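Twitching motility pilus retraction protein (Geobacter sulfurreducens PCA, PDB 5ZFQ) probably powers retraction of the type IV pilus during twitching motility, working as a hexameric motor that hydrolyses ATP. Local coordinates at residues H255-S258 with A259-I263; I80-E83 with Q84-H87. One frame throughout, in Å; residues are numbered along the deposited sequence. Where two conformers were deposited one is given.

Contact 1 of 2, residues H255-S258 with A259-I263; sequences HTNS and AVQTI
Ser258 O is gripped twice by Thr262, one turn further along. The backbone Thr262 N donates to it at 2.8 Å, and the hydroxyl Thr262 OG1 donates at 2.7 Å from the opposite face of the carbonyl plane. A threonine suits this position because its short branch sits beside its own N-H. Ser258 is also the N-cap of helix 259-268: its OG takes the N-H of Gln261 (Gln261 N to Ser258 OG, 3.0 Å), an amide at the helix start that has no helical carbonyl behind it to bond. The loop 255-258 follows strand 249-254 of the ATPase core, and its His-Thr-Asn sequence is consistent with the His box of secretion ATPases. Gln261 secures the loop from the helix side. With CG opposite its backbone N (chi1 -172°) and the chain extended, it carries OE1 to Asn257 N at 2.6 Å; the N-H comes in nearly straight (165°) but from above the carbonyl plane. A leucine here would probably leave the Asn257 N-H without its acceptor and let the bend before the helix shift. The Asn257 and Gln261 side chains run side by side in the same direction, but their amide planes are turned 82° apart, while Asn257 ND2 donates across the subunit interface to Glu245 of the second subunit. Thr256 CG2 rests 4.1 Å from Gln261 CG, and Thr256 O accepts from Thr155 beside the probable P-loop.

Contact 2 of 2, residues I80-E83 with Q84-H87; sequences ILTE and QQKH
Thr82 and Gln85 form a capping box at the start of helix 83-92, each side chain answering the backbone N-H of the other. Thr82 OG1 accepts from Gln85 N at 3.2 Å, and Gln85 OE1 accepts in return from Thr82 N at 3.1 Å, with the N-H aimed almost straight at it (174°). Threonine suits the N-cap because its hydroxyl is carried on CB, close enough to the main chain to face the amide of Gln85; here OG1 sits between the backbone N and the carbonyl carbon (chi1 83°). Its methyl, CG2, lies 3.3 Å from Gln85 OE1, flanking the amide. Glutamine is long enough to reach back from the first turn to the residue before the helix, and it does so without adding a charge.

Around the box, the ordinary helical bonds begin: Lys86 N donates to Thr82 O, and His87 N to Glu83 O. Glu83, in the first turn, probably gains from the positive end of the helix dipole. Its bent chain runs alongside the extended chain of Lys86, and the two join in a salt bridge at the surface, where two long chains can reach each other. Lys86 NZ reaches Glu83 OE2 at 2.8 Å on the syn side, 26° out of the carboxylate plane.

Leu81 supplies the apolar flank. The aliphatic part of Lys86 lies along it, with Lys86 CG 3.9 Å from Leu81 CB, and on the Gln85 side Leu81 CD2 stands 4.1 Å from Gln85 CB. Further out, Leu81 and Gln85 both pack on Leu95, placing the helix start against strand 94-101, outermost in the antiparallel sheet within this chain. On that strand the side chain of Ile80 touches Phe99, and that of Gln85 also meets Leu97.

Both contacts fix the start of a helix with a hydroxyl N-cap and a glutamine that reaches back to a backbone N-H before the helix, but in different settings. Contact 1 is partly buried, in the loop between a strand of the mixed ATPase sheet and its helix, and a second subunit packs against it. Contact 2 lies on the surface, where the loop after helix 70-79 runs into helix 83-92 beside the antiparallel sheet, with no other chain touching it. Accordingly, uncharged hydroxyls and amides serve residues 255-263, whereas residues 80-87 add a salt bridge in the open. Their centres are about 40 Å apart, on opposite sides of the chain's centre.

Contact 1 of 2, residues H255-S258 with A259-I263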
loop_
_atom_site.group_PDB
_atom_site.type_symbol
_atom_site.label_atom_id
_atom_site.label_comp_id
_atom_site.label_asym_id
_atom_site.label_seq_id
_atom_site.Cartn_x
_atom_site.Cartn_y
_atom_site.Cartn_z
ATOM N N HIS A 255 1.945 -26.707 2.770
ATOM C CA HIS A 255 3.222 -27.178 2.286
ATOM C C HIS A 255 4.221 -27.199 3.416
ATOM O O HIS A 255 5.161 -26.483 3.428
ATOM C CB HIS A 255 3.739 -26.354 1.134
ATOM C CG HIS A 255 5.109 -26.760 0.700
ATOM N ND1 HIS A 255 5.792 -26.136 -0.320
ATOM C CD2 HIS A 255 5.928 -27.732 1.157
ATOM C CE1 HIS A 255 6.972 -26.704 -0.469
ATOM N NE2 HIS A 255 7.075 -27.677 0.412
ATOM N N THR A 256 3.969 -28.037 4.388
ATOM C CA THR A 256 4.817 -28.177 5.534
ATOM C C THR A 256 5.317 -29.592 5.578
ATOM O O THR A 256 4.706 -30.507 5.095
ATOM C CB THR A 256 4.184 -27.721 6.842
ATOM O OG1 THR A 256 2.832 -28.123 6.904
ATOM C CG2 THR A 256 4.241 -26.248 6.955
ATOM N N ASN A 257 6.455 -29.793 6.193
ATOM C CA ASN A 257 7.013 -31.130 6.061
ATOM C C ASN A 257 6.949 -31.995 7.313
ATOM O O ASN A 257 7.483 -33.109 7.328
ATOM C CB ASN A 257 8.462 -30.999 5.605
ATOM C CG ASN A 257 8.582 -30.214 4.329
ATOM O OD1 ASN A 257 9.156 -29.129 4.307
ATOM N ND2 ASN A 257 8.033 -30.759 3.249
ATOM N N SER A 258 6.311 -31.482 8.359
ATOM C CA SER A 258 6.118 -32.250 9.584
ATOM C C SER A 258 4.876 -31.747 10.313
ATOM O O SER A 258 4.377 -30.657 10.019
ATOM C CB SER A 258 7.352 -32.154 10.491
ATOM O OG SER A 258 7.474 -30.865 11.087
ATOM N N ALA A 259 4.382 -32.543 11.254
ATOM C CA ALA A 259 3.223 -32.185 12.058
ATOM C C ALA A 259 3.500 -30.931 12.872
ATOM O O ALA A 259 2.697 -29.989 12.876
ATOM C CB ALA A 259 2.850 -33.328 12.971
ATOM N N VAL A 260 4.637 -30.934 13.564
ATOM C CA VAL A 260 5.080 -29.803 14.371
ATOM C C VAL A 260 5.243 -28.536 13.522
ATOM O O VAL A 260 4.804 -27.448 13.893
ATOM C CB VAL A 260 6.429 -30.124 15.094
ATOM C CG1 VAL A 260 6.966 -28.897 15.829
ATOM C CG2 VAL A 260 6.259 -31.310 16.041
ATOM N N GLN A 261 5.884 -28.686 12.374
ATOM C CA GLN A 261 6.066 -27.565 11.468
ATOM C C GLN A 261 4.723 -27.063 10.938
ATOM O O GLN A 261 4.529 -25.860 10.771
ATOM C CB GLN A 261 6.981 -27.991 10.339
ATOM C CG GLN A 261 7.418 -26.921 9.412
ATOM C CD GLN A 261 8.254 -27.502 8.291
ATOM O OE1 GLN A 261 7.744 -27.713 7.188
ATOM N NE2 GLN A 261 9.540 -27.776 8.562
ATOM N N THR A 262 3.792 -27.994 10.714
ATOM C CA THR A 262 2.445 -27.669 10.241
ATOM C C THR A 262 1.644 -26.862 11.266
ATOM O O THR A 262 1.029 -25.845 10.929
ATOM C CB THR A 262 1.636 -28.935 9.907
ATOM O OG1 THR A 262 2.198 -29.586 8.759
ATOM C CG2 THR A 262 0.165 -28.576 9.646
ATOM N N ILE A 263 1.647 -27.331 12.512
ATOM C CA ILE A 263 0.886 -26.680 13.576
ATOM C C ILE A 263 1.430 -25.276 13.860
ATOM O O ILE A 263 0.658 -24.326 14.016
ATOM C CB ILE A 263 0.896 -27.545 14.863
ATOM C CG1 ILE A 263 -0.010 -28.770 14.672
ATOM C CG2 ILE A 263 0.476 -26.727 16.088
ATOM C CD1 ILE A 263 0.355 -29.944 15.547
#

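Contact 2 of 2, residues I80-E83 with Q84-H87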
loop_
_atom_site.group_PDB
_atom_site.type_symbol
_atom_site.label_atom_id
_atom_site.label_comp_id
_atom_site.label_asym_id
_atom_site.label_seq_id
_atom_site.Cartn_x
_atom_site.Cartn_y
_atom_site.Cartn_z
ATOM N N ILE A 80 -9.136 -28.922 -28.803
ATOM C CA ILE A 80 -9.819 -29.296 -27.563
ATOM C C ILE A 80 -10.258 -28.098 -26.729
ATOM O O ILE A 80 -10.351 -28.208 -25.500
ATOM C CB ILE A 80 -8.947 -30.195 -26.676
ATOM C CG1 ILE A 80 -7.546 -29.598 -26.503
ATOM C CG2 ILE A 80 -8.896 -31.605 -27.262
ATOM C CD1 ILE A 80 -7.346 -28.839 -25.236
ATOM N N LEU A 81 -10.520 -26.969 -27.400
ATOM C CA LEU A 81 -10.846 -25.703 -26.740
ATOM C C LEU A 81 -12.136 -25.070 -27.256
ATOM O O LEU A 81 -12.464 -25.110 -28.456
ATOM C CB LEU A 81 -9.720 -24.674 -26.900
ATOM C CG LEU A 81 -8.357 -24.903 -26.258
ATOM C CD1 LEU A 81 -7.497 -23.633 -26.244
ATOM C CD2 LEU A 81 -8.523 -25.471 -24.864
ATOM N N THR A 82 -12.842 -24.460 -26.314
ATOM C CA THR A 82 -13.960 -23.589 -26.597
ATOM C C THR A 82 -13.422 -22.221 -27.006
ATOM O O THR A 82 -12.238 -21.924 -26.834
ATOM C CB THR A 82 -14.863 -23.445 -25.377
ATOM O OG1 THR A 82 -14.318 -22.447 -24.510
ATOM C CG2 THR A 82 -14.933 -24.762 -24.619
ATOM N N GLU A 83 -14.288 -21.379 -27.535
ATOM C CA GLU A 83 -13.848 -20.073 -27.975
ATOM C C GLU A 83 -13.398 -19.197 -26.802
ATOM O O GLU A 83 -12.464 -18.412 -26.941
ATOM C CB GLU A 83 -14.963 -19.393 -28.770
ATOM C CG GLU A 83 -15.393 -20.200 -29.997
ATOM C CD GLU A 83 -14.243 -20.486 -30.964
ATOM O OE1 GLU A 83 -13.625 -19.508 -31.443
ATOM O OE2 GLU A 83 -13.951 -21.681 -31.236
ATOM N N GLN A 84 -14.047 -19.333 -25.648
ATOM C CA GLN A 84 -13.681 -18.511 -24.497
ATOM C C GLN A 84 -12.297 -18.935 -24.012
ATOM O O GLN A 84 -11.478 -18.089 -23.634
ATOM C CB GLN A 84 -14.735 -18.608 -23.372
ATOM C CG GLN A 84 -14.278 -18.107 -21.972
ATOM C CD GLN A 84 -13.511 -19.154 -21.131
ATOM O OE1 GLN A 84 -13.996 -20.266 -20.897
ATOM N NE2 GLN A 84 -12.302 -18.799 -20.701
ATOM N N GLN A 85 -12.029 -20.237 -24.052
ATOM C CA GLN A 85 -10.737 -20.729 -23.625
ATOM C C GLN A 85 -9.637 -20.240 -24.567
ATOM O O GLN A 85 -8.541 -19.902 -24.121
ATOM C CB GLN A 85 -10.752 -22.251 -23.528
ATOM C CG GLN A 85 -11.511 -22.731 -22.325
ATOM C CD GLN A 85 -11.782 -24.227 -22.323
ATOM O OE1 GLN A 85 -11.849 -24.879 -23.378
ATOM N NE2 GLN A 85 -11.951 -24.784 -21.121
ATOM N N LYS A 86 -9.939 -20.185 -25.860
ATOM C CA LYS A 86 -9.011 -19.642 -26.837
ATOM C C LYS A 86 -8.698 -18.178 -26.542
ATOM O O LYS A 86 -7.532 -17.790 -26.467
ATOM C CB LYS A 86 -9.573 -19.782 -28.246
ATOM C CG LYS A 86 -9.678 -21.217 -28.724
ATOM C CD LYS A 86 -10.405 -21.286 -30.056
ATOM C CE LYS A 86 -10.425 -22.693 -30.632
ATOM N NZ LYS A 86 -11.431 -22.817 -31.735
ATOM N N HIS A 87 -9.744 -17.366 -26.385
ATOM C CA HIS A 87 -9.578 -15.946 -26.066
ATOM C C HIS A 87 -8.815 -15.797 -24.745
ATOM O O HIS A 87 -7.956 -14.930 -24.612
ATOM C CB HIS A 87 -10.943 -15.240 -25.996
ATOM C CG HIS A 87 -10.867 -13.765 -25.712
ATOM N ND1 HIS A 87 -10.739 -13.253 -24.439
ATOM C CD2 HIS A 87 -10.945 -12.694 -26.541
ATOM C CE1 HIS A 87 -10.713 -11.933 -24.496
ATOM N NE2 HIS A 87 -10.839 -11.569 -25.758
#